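Local coordinates for alpha-galacturonidase (Bacillus subtilis, PDB 3FEF), which hydrolyses alpha-1,4-linked galacturonides as a family 4 glycosidase that depends on NAD(+) and manganese, releasing alpha-D-galacturonate, at residues H96-E99 against Y104-V107; V111-I116 against P419-D424; R131-Y136 against S140-Y145; T184-I189 against L221-E226; I189-P192 against D196-V199. All coordinates share one frame; numbering follows the deposited sequence.

Overall arrangement
The five contacts illustrate how chemistry follows place in a two-part fold. Contact 2 and contact 3 are buried and apolar, and both use helix 112-136: at its beginning the helix meets the loop before helix 425-435, and at its far end it covers the parallel sheet, with the two centres about 31 Å apart. Contact 1 is partly buried, mixes water, carboxylate and ring, and touches contact 2 directly where Q105 OE1 meets G114 N. Contacts 4 and 5 share I189, lie away from the annotated sites and are also partly buried, with aliphatic pairs bordered by charged side chains. Contact 4 packs two helices, whereas contact 5 closes the turn leading into strand 197-202.

Contact 1 of 5, residues H96-E99 against Y104-V107; sequences HLPE and YQSV
The E99 side chain crosses Y104 at about a right angle, with CG over one face near the rim, and the carboxylate beyond the rim has its plane only 20° from that of the ring. E99 CG lies 4.3 Å from the centroid of the Y104 ring in a CH-pi contact, while E99 CD comes to 3.9 Å from Y104 CE1. E99 CG lies beside the backbone N (chi1 -59°) and the chain runs on extended, which carries the carboxylate past the ring toward H96. There H96 ND1 donates to E99 OE2 at 2.9 Å, approaching from above the carboxylate plane. A water donates to E99 OE2 at 2.6 Å and accepts a hydrogen bond from the backbone N of Q105 at 2.9 Å, so the two segments are joined through solvent. On the inner side, Q105 crosses P98 at about a right angle, its NE2 3.7 Å from P98 CG; Q105 NE2 donates to D94 O, and Q105 OE1 accepts from G114 N. With an alanine in place of E99, H96 ND1 would probably lose its carboxylate acceptor, the water bridge to Q105 N its anchor on this side, and the Y104 face its CH-pi contact. Since H96 NE2 is hydrogen-bonded to I295 N, the imidazole is gripped at both nitrogens, an arrangement consistent with a neutral ring protonated on ND1, its rotation probably fixed by the two bonds together.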
# COMPACT_ATOMS: atom_id res chain seq x y z
N HIS A 96 -4.37 18.37 36.14
CA HIS A 96 -4.93 18.03 37.47
C HIS A 96 -6.44 17.76 37.56
O HIS A 96 -6.88 16.96 38.40
CB HIS A 96 -4.50 19.06 38.53
CG HIS A 96 -3.03 19.04 38.80
ND1 HIS A 96 -2.42 18.01 39.49
CD2 HIS A 96 -2.04 19.90 38.44
CE1 HIS A 96 -1.12 18.25 39.56
NE2 HIS A 96 -0.86 19.38 38.94
N LEU A 97 -7.23 18.38 36.69
CA LEU A 97 -8.68 18.17 36.76
C LEU A 97 -9.08 16.69 36.66
O LEU A 97 -9.95 16.24 37.37
CB LEU A 97 -9.40 19.01 35.70
CG LEU A 97 -10.92 19.07 35.90
CD1 LEU A 97 -11.27 19.58 37.32
CD2 LEU A 97 -11.58 19.95 34.84
N PRO A 98 -8.45 15.91 35.78
CA PRO A 98 -8.96 14.53 35.70
C PRO A 98 -8.82 13.73 36.99
O PRO A 98 -9.36 12.62 37.09
CB PRO A 98 -8.09 13.92 34.59
CG PRO A 98 -7.72 15.12 33.74
CD PRO A 98 -7.45 16.21 34.74
N GLU A 99 -8.09 14.26 37.97
CA GLU A 99 -7.89 13.57 39.24
C GLU A 99 -9.19 13.45 40.02
O GLU A 99 -9.34 12.56 40.85
CB GLU A 99 -6.83 14.29 40.10
CG GLU A 99 -5.47 14.39 39.43
CD GLU A 99 -4.43 15.15 40.25
OE1 GLU A 99 -4.76 15.68 41.34
OE2 GLU A 99 -3.27 15.21 39.78
N TYR A 104 -4.67 10.00 37.18
CA TYR A 104 -3.41 10.70 37.40
C TYR A 104 -2.54 10.72 36.16
O TYR A 104 -2.56 9.79 35.34
CB TYR A 104 -2.65 10.10 38.58
CG TYR A 104 -3.39 10.38 39.85
CD1 TYR A 104 -2.96 11.37 40.71
CD2 TYR A 104 -4.56 9.70 40.15
CE1 TYR A 104 -3.66 11.66 41.86
CE2 TYR A 104 -5.26 9.98 41.31
CZ TYR A 104 -4.80 10.96 42.15
OH TYR A 104 -5.48 11.25 43.29
N GLN A 105 -1.80 11.80 36.02
CA GLN A 105 -0.92 12.01 34.90
C GLN A 105 0.41 12.52 35.43
O GLN A 105 0.45 13.36 36.33
CB GLN A 105 -1.52 13.05 33.95
CG GLN A 105 -2.81 12.61 33.27
CD GLN A 105 -3.41 13.71 32.43
OE1 GLN A 105 -3.26 13.73 31.21
NE2 GLN A 105 -4.09 14.65 33.09
N SER A 106 1.50 12.03 34.88
CA SER A 106 2.80 12.44 35.35
C SER A 106 3.29 13.68 34.60
O SER A 106 4.02 14.50 35.16
CB SER A 106 3.81 11.30 35.21
OG SER A 106 3.77 10.76 33.90
N VAL A 107 2.90 13.84 33.35
CA VAL A 107 3.37 14.98 32.58
C VAL A 107 2.21 15.68 31.92
O VAL A 107 2.09 16.90 31.99
CB VAL A 107 4.36 14.56 31.49
CG1 VAL A 107 5.02 15.79 30.85
CG2 VAL A 107 5.40 13.61 32.04
O HOH W 1 -2.37 14.17 37.62

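Contact 2 of 5, residues V111-I116 against P419-D424; sequences VGPGGI and PLVQID
L420 and V421 reach segment 111-116 through ordinary torsions. L420 CG sits beside its backbone N (chi1 -68°) and CD1 continues the chain in an extended line (chi2 -179°), arriving 3.9 Å from G112 CA. V421 turns CG1 away from its N and thereby presents CG2, which meets P113 CD at 3.8 Å. The ring of P113 thus lies against both residues: its CD is also 4.1 Å from L420 CB, and the P113 and L420 side chains cross at about a right angle, whereas P113 and V421 slide past each other in opposite directions. G112 lets the chain come so near. Its phi is positive, 66°, and a side-chain carbon placed on it would stand only 2.9 Å from L420 CD1, a clash. Three residues on, G115 is similarly constrained, though from within its own segment, because a side-chain carbon there would run into V111 O, the atom that accepts the bond from G115 N. Polar support comes from D418, whose two carboxylate oxygens hold the backbone N of G112 and of L420, tying the two segments together beside the apolar pairs. F415 of helix 408-417 and M435 of helix 425-435 add to the cover on P113, and Q422 packs on Q422 of a neighbouring subunit. The contact therefore joins the first turn of helix 112-136, in the Rossmann-type family region, to the loop between helices 408-417 and 425-435. With no hydrogen bond between the segments, it rests on apolar packing, and D418 probably helps to hold their relative position.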
# COMPACT_ATOMS: atom_id res chain seq x y z
N VAL A 111 -0.05 12.44 25.78
CA VAL A 111 -1.30 11.68 25.61
C VAL A 111 -2.15 11.83 26.87
O VAL A 111 -1.98 12.78 27.63
CB VAL A 111 -1.07 10.20 25.31
CG1 VAL A 111 -0.51 10.02 23.90
CG2 VAL A 111 -0.15 9.57 26.34
N GLY A 112 -3.06 10.90 27.10
CA GLY A 112 -3.97 11.02 28.24
C GLY A 112 -4.87 12.23 28.02
O GLY A 112 -4.80 12.88 26.95
N PRO A 113 -5.75 12.53 29.00
CA PRO A 113 -6.68 13.66 28.88
C PRO A 113 -5.96 14.98 28.64
O PRO A 113 -6.34 15.74 27.76
CB PRO A 113 -7.42 13.67 30.23
CG PRO A 113 -6.90 12.52 31.03
CD PRO A 113 -6.06 11.65 30.13
N GLY A 114 -4.91 15.27 29.39
CA GLY A 114 -4.16 16.51 29.20
C GLY A 114 -3.49 16.62 27.85
O GLY A 114 -3.45 17.70 27.24
N GLY A 115 -2.92 15.51 27.39
CA GLY A 115 -2.28 15.49 26.09
C GLY A 115 -3.29 15.83 24.99
O GLY A 115 -3.01 16.64 24.12
N ILE A 116 -4.47 15.21 25.05
CA ILE A 116 -5.52 15.42 24.06
C ILE A 116 -6.02 16.87 24.05
O ILE A 116 -6.09 17.50 23.01
CB ILE A 116 -6.72 14.50 24.33
CG1 ILE A 116 -6.28 13.03 24.42
CG2 ILE A 116 -7.84 14.76 23.30
CD1 ILE A 116 -6.41 12.22 23.15
N PRO A 419 -5.95 5.27 26.52
CA PRO A 419 -5.74 4.28 27.58
C PRO A 419 -5.92 4.84 29.01
O PRO A 419 -6.27 4.08 29.91
CB PRO A 419 -4.29 3.86 27.38
CG PRO A 419 -4.04 4.07 25.91
CD PRO A 419 -4.88 5.26 25.51
N LEU A 420 -5.68 6.12 29.23
CA LEU A 420 -5.79 6.60 30.62
C LEU A 420 -7.22 6.94 31.02
O LEU A 420 -7.49 7.15 32.20
CB LEU A 420 -4.88 7.80 30.89
CG LEU A 420 -3.37 7.53 30.88
CD1 LEU A 420 -2.66 8.83 31.20
CD2 LEU A 420 -3.00 6.41 31.87
N VAL A 421 -8.13 6.97 30.05
CA VAL A 421 -9.51 7.36 30.33
C VAL A 421 -10.40 6.14 30.53
O VAL A 421 -11.09 5.70 29.62
CB VAL A 421 -10.04 8.31 29.25
CG1 VAL A 421 -11.46 8.73 29.56
CG2 VAL A 421 -9.11 9.53 29.13
N GLN A 422 -10.37 5.59 31.74
CA GLN A 422 -11.11 4.37 32.08
C GLN A 422 -12.30 4.65 32.99
O GLN A 422 -12.47 3.99 34.01
CB GLN A 422 -10.19 3.36 32.76
CG GLN A 422 -9.20 2.68 31.83
CD GLN A 422 -8.89 1.26 32.28
OE1 GLN A 422 -8.29 0.47 31.54
NE2 GLN A 422 -9.31 0.93 33.50
N ILE A 423 -13.11 5.63 32.64
CA ILE A 423 -14.22 6.04 33.48
C ILE A 423 -15.49 5.92 32.64
O ILE A 423 -15.39 5.76 31.43
CB ILE A 423 -14.02 7.48 33.98
CG1 ILE A 423 -13.86 8.44 32.80
CG2 ILE A 423 -12.80 7.56 34.91
CD1 ILE A 423 -13.54 9.89 33.21
N ASP A 424 -16.65 5.99 33.28
CA ASP A 424 -17.91 5.90 32.56
C ASP A 424 -17.94 6.99 31.53
O ASP A 424 -17.24 7.99 31.67
CB ASP A 424 -19.11 6.07 33.50
CG ASP A 424 -19.32 4.86 34.37
OD1 ASP A 424 -18.60 3.86 34.16
OD2 ASP A 424 -20.21 4.92 35.26

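Contact 3 of 5, residues R131-Y136 against S140-Y145; sequences RAIRDY and SWVINY
No flat group crosses between I133 and V142, the aliphatic pair that carries this contact; the flat groups of segment 131-136 sit elsewhere on the helix surface. The ring of Y136 has D135 CB over the centre of one face, 3.7 Å above its plane, and the guanidinium of R134 has R131 CA over one face and D135 OD1 in plane at its edge, a long salt bridge. Between helix and strand the meeting is of branched aliphatics. I133 and V142 point at each other tip to tip, I133 CD1 lying 4.0 Å from V142 CG2 and 4.2 Å from V142 CG1. I133 CG1 leans beside the backbone N (chi1 -66°), which leaves CG2 to approach S140, 4.2 Å from S140 OG. That hydroxyl is hydrogen-bonded to A137 O in the connecting turn and is thereby satisfied. Strand 141-144 lies in the parallel sheet between 78-81 and 164-167, and V142 also touches I81 and A165. Helix 112-136 packs on the sheet and leads into strand 141-144, completing the beta-alpha-beta crossover from neighbouring strand 78-81 in the Rossmann-type domain. The side chain of I133 is about 5 Å from that of I11, in the range that probably binds NAD(+). The chemistry implies a buried apolar seam with no hydrogen bond across it, the charged side chains lying on the outer faces of the helix.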
# COMPACT_ATOMS: atom_id res chain seq x y z
N ARG A 131 1.05 28.36 8.03
CA ARG A 131 0.64 29.24 6.94
C ARG A 131 1.65 30.36 6.78
O ARG A 131 1.92 30.81 5.67
CB ARG A 131 -0.78 29.77 7.14
CG ARG A 131 -1.88 28.73 6.85
CD ARG A 131 -3.28 29.34 6.83
NE ARG A 131 -3.67 29.72 8.18
CZ ARG A 131 -4.38 28.94 9.00
NH1 ARG A 131 -4.79 27.74 8.60
NH2 ARG A 131 -4.66 29.38 10.22
N ALA A 132 2.25 30.78 7.90
CA ALA A 132 3.25 31.85 7.88
C ALA A 132 4.56 31.38 7.25
O ALA A 132 5.15 32.06 6.42
CB ALA A 132 3.50 32.37 9.30
N ILE A 133 5.01 30.20 7.67
CA ILE A 133 6.17 29.57 7.04
C ILE A 133 5.92 29.39 5.55
O ILE A 133 6.78 29.69 4.73
CB ILE A 133 6.46 28.22 7.70
CG1 ILE A 133 6.90 28.44 9.14
CG2 ILE A 133 7.50 27.44 6.90
CD1 ILE A 133 6.89 27.20 9.97
N ARG A 134 4.74 28.89 5.19
CA ARG A 134 4.39 28.79 3.77
C ARG A 134 4.48 30.14 3.07
O ARG A 134 4.96 30.23 1.94
CB ARG A 134 2.96 28.28 3.60
CG ARG A 134 2.58 28.06 2.12
CD ARG A 134 1.15 27.61 2.00
NE ARG A 134 0.26 28.67 2.45
CZ ARG A 134 -1.02 28.50 2.77
NH1 ARG A 134 -1.57 27.30 2.72
NH2 ARG A 134 -1.75 29.54 3.16
N ASP A 135 4.00 31.19 3.73
CA ASP A 135 3.94 32.50 3.09
C ASP A 135 5.32 33.14 3.03
O ASP A 135 5.70 33.66 2.00
CB ASP A 135 2.96 33.42 3.84
CG ASP A 135 1.51 32.94 3.74
OD1 ASP A 135 1.17 32.21 2.79
OD2 ASP A 135 0.69 33.31 4.62
N TYR A 136 6.10 33.07 4.10
CA TYR A 136 7.36 33.83 4.14
C TYR A 136 8.67 33.06 4.05
O TYR A 136 9.70 33.67 3.81
CB TYR A 136 7.37 34.74 5.37
CG TYR A 136 6.07 35.48 5.51
CD1 TYR A 136 5.69 36.42 4.55
CD2 TYR A 136 5.20 35.22 6.56
CE1 TYR A 136 4.50 37.08 4.65
CE2 TYR A 136 4.00 35.88 6.67
CZ TYR A 136 3.65 36.81 5.71
OH TYR A 136 2.46 37.49 5.79
N SER A 140 12.60 27.02 4.06
CA SER A 140 13.40 26.80 5.26
C SER A 140 13.18 25.40 5.83
O SER A 140 12.15 24.77 5.57
CB SER A 140 13.03 27.83 6.32
OG SER A 140 11.62 27.83 6.52
N TRP A 141 14.15 24.92 6.60
CA TRP A 141 13.92 23.75 7.44
C TRP A 141 13.35 24.18 8.78
O TRP A 141 13.79 25.17 9.35
CB TRP A 141 15.21 22.92 7.61
CG TRP A 141 15.42 22.07 6.44
CD1 TRP A 141 16.17 22.37 5.30
CD2 TRP A 141 14.84 20.79 6.22
NE1 TRP A 141 16.08 21.33 4.42
CE2 TRP A 141 15.28 20.34 4.95
CE3 TRP A 141 14.01 19.96 6.98
CZ2 TRP A 141 14.91 19.10 4.43
CZ3 TRP A 141 13.63 18.74 6.46
CH2 TRP A 141 14.08 18.32 5.19
N VAL A 142 12.36 23.44 9.25
CA VAL A 142 11.62 23.75 10.48
C VAL A 142 11.95 22.69 11.52
O VAL A 142 11.78 21.50 11.27
CB VAL A 142 10.10 23.73 10.21
CG1 VAL A 142 9.32 24.16 11.44
CG2 VAL A 142 9.75 24.62 9.03
N ILE A 143 12.45 23.09 12.68
CA ILE A 143 12.65 22.13 13.75
C ILE A 143 11.69 22.41 14.89
O ILE A 143 11.80 23.41 15.55
CB ILE A 143 14.11 22.15 14.29
CG1 ILE A 143 15.11 22.07 13.14
CG2 ILE A 143 14.31 21.01 15.32
CD1 ILE A 143 16.57 22.16 13.61
N ASN A 144 10.75 21.50 15.12
CA ASN A 144 9.80 21.67 16.20
C ASN A 144 10.23 20.96 17.49
O ASN A 144 10.60 19.78 17.48
CB ASN A 144 8.41 21.17 15.77
CG ASN A 144 7.37 21.31 16.86
OD1 ASN A 144 7.31 22.33 17.56
ND2 ASN A 144 6.55 20.29 17.03
N TYR A 145 10.15 21.68 18.60
CA TYR A 145 10.48 21.18 19.90
C TYR A 145 9.25 21.12 20.80
O TYR A 145 9.32 20.61 21.92
CB TYR A 145 11.49 22.10 20.58
CG TYR A 145 12.89 21.98 20.06
CD1 TYR A 145 13.65 20.83 20.33
CD2 TYR A 145 13.47 23.00 19.33
CE1 TYR A 145 14.93 20.71 19.86
CE2 TYR A 145 14.76 22.89 18.86
CZ TYR A 145 15.49 21.73 19.12
OH TYR A 145 16.77 21.61 18.67

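Contact 4 of 5, residues T184-I189 against L221-E226; sequences TERLGI and LPIFRE
Two helices meet here: the end of helix 171-187 lies against the early turns of helix 220-231, with I223 as the point of engagement. I223 CD1 reaches L187 tip to tip, 3.6 Å from L187 CD1 and 3.8 Å from L187 CD2, touching both branches of the leucine. The other arm of I223, CG2, lies 3.8 Å from R186 CG, and here the two side chains slide past each other in opposite directions. I223 sets CG2 opposite the backbone N and CG1 beside it (chi1 -65°), a fork that lets one residue serve two neighbours. CB and CG of R186 rest on I223, and bends at chi2 and chi3 fold the guanidinium back toward E185. There R186 NH1 makes a salt bridge with E185 OE2 at 3.2 Å, meeting the oxygen nearly in line with its C-O bond. Y231 OH also binds that oxygen, and F227 packs on both E185 and R186, so the charged pair is braced by helix 220-231. E226 OE1 stays 5.1 Å from R186 NH2, too far for a bond but probably mildly favourable. A leucine in place of R186 would probably leave the E185 carboxylate without its charged partner, with the hydroxyl of Y231 still bound to OE2. M182, from the same helix as R186, also touches I223. At the end of the helix G188 has positive phi, 82°, and its N bonds T184 O. Termination at a glycine of positive phi is a common C-terminal end of a helix, and here the last turn before it packs on helix 220-231.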
# COMPACT_ATOMS: atom_id res chain seq x y z
N THR A 184 29.73 0.04 31.00
CA THR A 184 30.77 0.20 32.00
C THR A 184 30.54 -0.72 33.20
O THR A 184 31.43 -1.44 33.63
CB THR A 184 30.83 1.63 32.52
OG1 THR A 184 31.09 2.51 31.42
CG2 THR A 184 31.96 1.78 33.54
N GLU A 185 29.33 -0.71 33.74
CA GLU A 185 29.07 -1.53 34.91
C GLU A 185 29.05 -3.03 34.66
O GLU A 185 29.40 -3.80 35.54
CB GLU A 185 27.78 -1.12 35.61
CG GLU A 185 27.72 -1.68 37.01
CD GLU A 185 26.35 -2.15 37.38
OE1 GLU A 185 25.48 -1.27 37.61
OE2 GLU A 185 26.15 -3.38 37.46
N ARG A 186 28.63 -3.45 33.47
CA ARG A 186 28.50 -4.87 33.20
C ARG A 186 29.79 -5.41 32.61
O ARG A 186 30.11 -6.59 32.76
CB ARG A 186 27.34 -5.17 32.25
CG ARG A 186 25.98 -4.55 32.60
CD ARG A 186 25.44 -5.01 33.95
NE ARG A 186 25.60 -6.45 34.15
CZ ARG A 186 25.59 -7.04 35.34
NH1 ARG A 186 25.42 -6.32 36.44
NH2 ARG A 186 25.75 -8.36 35.43
N LEU A 187 30.53 -4.56 31.91
CA LEU A 187 31.67 -5.03 31.14
C LEU A 187 32.97 -4.43 31.63
O LEU A 187 34.05 -4.94 31.33
CB LEU A 187 31.49 -4.70 29.65
CG LEU A 187 30.15 -5.13 29.05
CD1 LEU A 187 30.08 -4.83 27.54
CD2 LEU A 187 29.87 -6.61 29.33
N GLY A 188 32.88 -3.35 32.39
CA GLY A 188 34.08 -2.72 32.95
C GLY A 188 34.80 -1.78 31.99
O GLY A 188 35.81 -1.19 32.35
N ILE A 189 34.28 -1.62 30.78
CA ILE A 189 34.94 -0.73 29.82
C ILE A 189 34.25 0.63 29.66
O ILE A 189 33.03 0.75 29.75
CB ILE A 189 35.11 -1.40 28.46
CG1 ILE A 189 33.76 -1.55 27.75
CG2 ILE A 189 35.77 -2.76 28.63
CD1 ILE A 189 33.82 -2.48 26.55
N LEU A 221 21.60 -5.86 23.53
CA LEU A 221 20.28 -6.33 23.97
C LEU A 221 20.32 -7.45 25.00
O LEU A 221 19.56 -7.41 25.96
CB LEU A 221 19.32 -6.67 22.81
CG LEU A 221 18.32 -5.51 22.79
CD1 LEU A 221 18.76 -4.38 21.85
CD2 LEU A 221 16.90 -5.97 22.50
N PRO A 222 21.20 -8.46 24.79
CA PRO A 222 21.39 -9.52 25.78
C PRO A 222 21.89 -8.99 27.11
O PRO A 222 21.52 -9.49 28.16
CB PRO A 222 22.46 -10.42 25.12
CG PRO A 222 22.20 -10.23 23.65
CD PRO A 222 21.87 -8.76 23.52
N ILE A 223 22.75 -7.97 27.05
CA ILE A 223 23.27 -7.34 28.26
C ILE A 223 22.20 -6.57 29.01
O ILE A 223 22.16 -6.59 30.23
CB ILE A 223 24.42 -6.37 27.92
CG1 ILE A 223 25.61 -7.15 27.35
CG2 ILE A 223 24.84 -5.60 29.16
CD1 ILE A 223 26.82 -6.27 27.06
N PHE A 224 21.31 -5.89 28.28
CA PHE A 224 20.23 -5.18 28.96
C PHE A 224 19.29 -6.20 29.61
O PHE A 224 18.70 -5.93 30.63
CB PHE A 224 19.47 -4.29 27.99
CG PHE A 224 18.45 -3.43 28.64
CD1 PHE A 224 17.18 -3.93 28.92
CD2 PHE A 224 18.74 -2.12 28.96
CE1 PHE A 224 16.22 -3.10 29.51
CE2 PHE A 224 17.81 -1.30 29.55
CZ PHE A 224 16.53 -1.79 29.82
N ARG A 225 19.16 -7.38 29.01
CA ARG A 225 18.31 -8.40 29.60
C ARG A 225 18.86 -8.83 30.98
O ARG A 225 18.10 -8.90 31.95
CB ARG A 225 18.12 -9.59 28.66
CG ARG A 225 17.40 -10.78 29.32
CD ARG A 225 16.66 -11.70 28.32
NE ARG A 225 17.21 -11.67 26.96
CZ ARG A 225 18.48 -11.95 26.64
NH1 ARG A 225 18.85 -11.91 25.37
NH2 ARG A 225 19.38 -12.25 27.58
N GLU A 226 20.16 -9.07 31.08
CA GLU A 226 20.80 -9.38 32.38
C GLU A 226 20.66 -8.24 33.35
O GLU A 226 20.29 -8.41 34.51
CB GLU A 226 22.28 -9.72 32.19
CG GLU A 226 22.49 -11.14 31.65
CD GLU A 226 23.71 -11.26 30.76
OE1 GLU A 226 24.64 -10.45 30.91
OE2 GLU A 226 23.75 -12.17 29.91

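Contact 5 of 5, residues I189-P192 against D196-V199; sequences IEVP and DIRV
Aliphatic contact comes first: V191 CG1 lies 4.2 Å from I197 CD1, the two side chains crossing at about a right angle, and the same V191 CG1 stands 4.3 Å from D196 CB. With CG1 opposite its backbone N (chi1 169°), V191 directs this branch at I197 and D196, while A180 and V183 of helix 171-187 also touch V191. A second kind of contact is polar against carbon. D196 OD2 approaches the ring of P192, 3.2 Å from P192 CD and 3.4 Å from P192 CG, again with the side chains crossing. Together these pairs fasten the loop after helix 171-187 to the start of strand 197-202, which runs antiparallel to strand 207-215; R198 pairs with S214 through backbone hydrogen bonds there, and Y215 packs on P192 and D196. Charges make the third group. D196 OD1 forms a salt bridge with R193, in the turn between the segments, and a long one of 3.8 Å with R198 NH2. R198 in turn extends to another chain, where its NH1 forms a salt bridge with E340 of a neighbouring subunit.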
# COMPACT_ATOMS: atom_id res chain seq x y z
N ILE A 189 34.28 -1.62 30.78
CA ILE A 189 34.94 -0.73 29.82
C ILE A 189 34.25 0.63 29.66
O ILE A 189 33.03 0.75 29.75
CB ILE A 189 35.11 -1.40 28.46
CG1 ILE A 189 33.76 -1.55 27.75
CG2 ILE A 189 35.77 -2.76 28.63
CD1 ILE A 189 33.82 -2.48 26.55
N GLU A 190 35.07 1.65 29.42
CA GLU A 190 34.58 3.01 29.21
C GLU A 190 33.80 3.15 27.91
O GLU A 190 34.04 2.44 26.94
CB GLU A 190 35.75 3.98 29.16
CG GLU A 190 36.55 3.98 30.43
CD GLU A 190 35.73 4.46 31.60
OE1 GLU A 190 35.34 5.64 31.61
OE2 GLU A 190 35.48 3.65 32.52
N VAL A 191 32.85 4.07 27.89
CA VAL A 191 32.24 4.50 26.64
C VAL A 191 32.45 5.99 26.63
O VAL A 191 32.04 6.67 27.55
CB VAL A 191 30.74 4.19 26.59
CG1 VAL A 191 30.10 4.89 25.40
CG2 VAL A 191 30.51 2.69 26.51
N PRO A 192 33.14 6.50 25.59
CA PRO A 192 33.54 7.90 25.52
C PRO A 192 32.37 8.86 25.25
O PRO A 192 32.36 9.99 25.74
CB PRO A 192 34.55 7.93 24.35
CG PRO A 192 34.64 6.51 23.81
CD PRO A 192 33.48 5.76 24.36
N ASP A 196 28.25 6.77 20.78
CA ASP A 196 28.78 5.45 20.43
C ASP A 196 27.81 4.29 20.74
O ASP A 196 28.07 3.14 20.39
CB ASP A 196 30.09 5.20 21.16
CG ASP A 196 31.17 6.19 20.77
OD1 ASP A 196 31.12 6.69 19.61
OD2 ASP A 196 32.05 6.48 21.61
N ILE A 197 26.72 4.58 21.44
CA ILE A 197 25.70 3.58 21.65
C ILE A 197 24.80 3.68 20.45
O ILE A 197 23.96 4.57 20.38
CB ILE A 197 24.89 3.82 22.94
CG1 ILE A 197 25.84 4.03 24.12
CG2 ILE A 197 23.95 2.62 23.21
CD1 ILE A 197 26.65 2.77 24.42
N ARG A 198 25.00 2.79 19.49
CA ARG A 198 24.33 2.88 18.21
C ARG A 198 23.06 2.09 18.34
O ARG A 198 23.08 0.86 18.52
CB ARG A 198 25.21 2.29 17.12
CG ARG A 198 26.59 2.95 17.05
CD ARG A 198 26.52 4.32 16.38
NE ARG A 198 27.76 5.08 16.57
CZ ARG A 198 27.94 6.34 16.17
NH1 ARG A 198 26.96 7.00 15.55
NH2 ARG A 198 29.10 6.95 16.40
N VAL A 199 21.94 2.79 18.27
CA VAL A 199 20.69 2.13 18.54
C VAL A 199 19.77 2.20 17.33
O VAL A 199 19.79 3.17 16.56
CB VAL A 199 20.00 2.74 19.81
CG1 VAL A 199 20.84 2.50 21.06
CG2 VAL A 199 19.72 4.23 19.63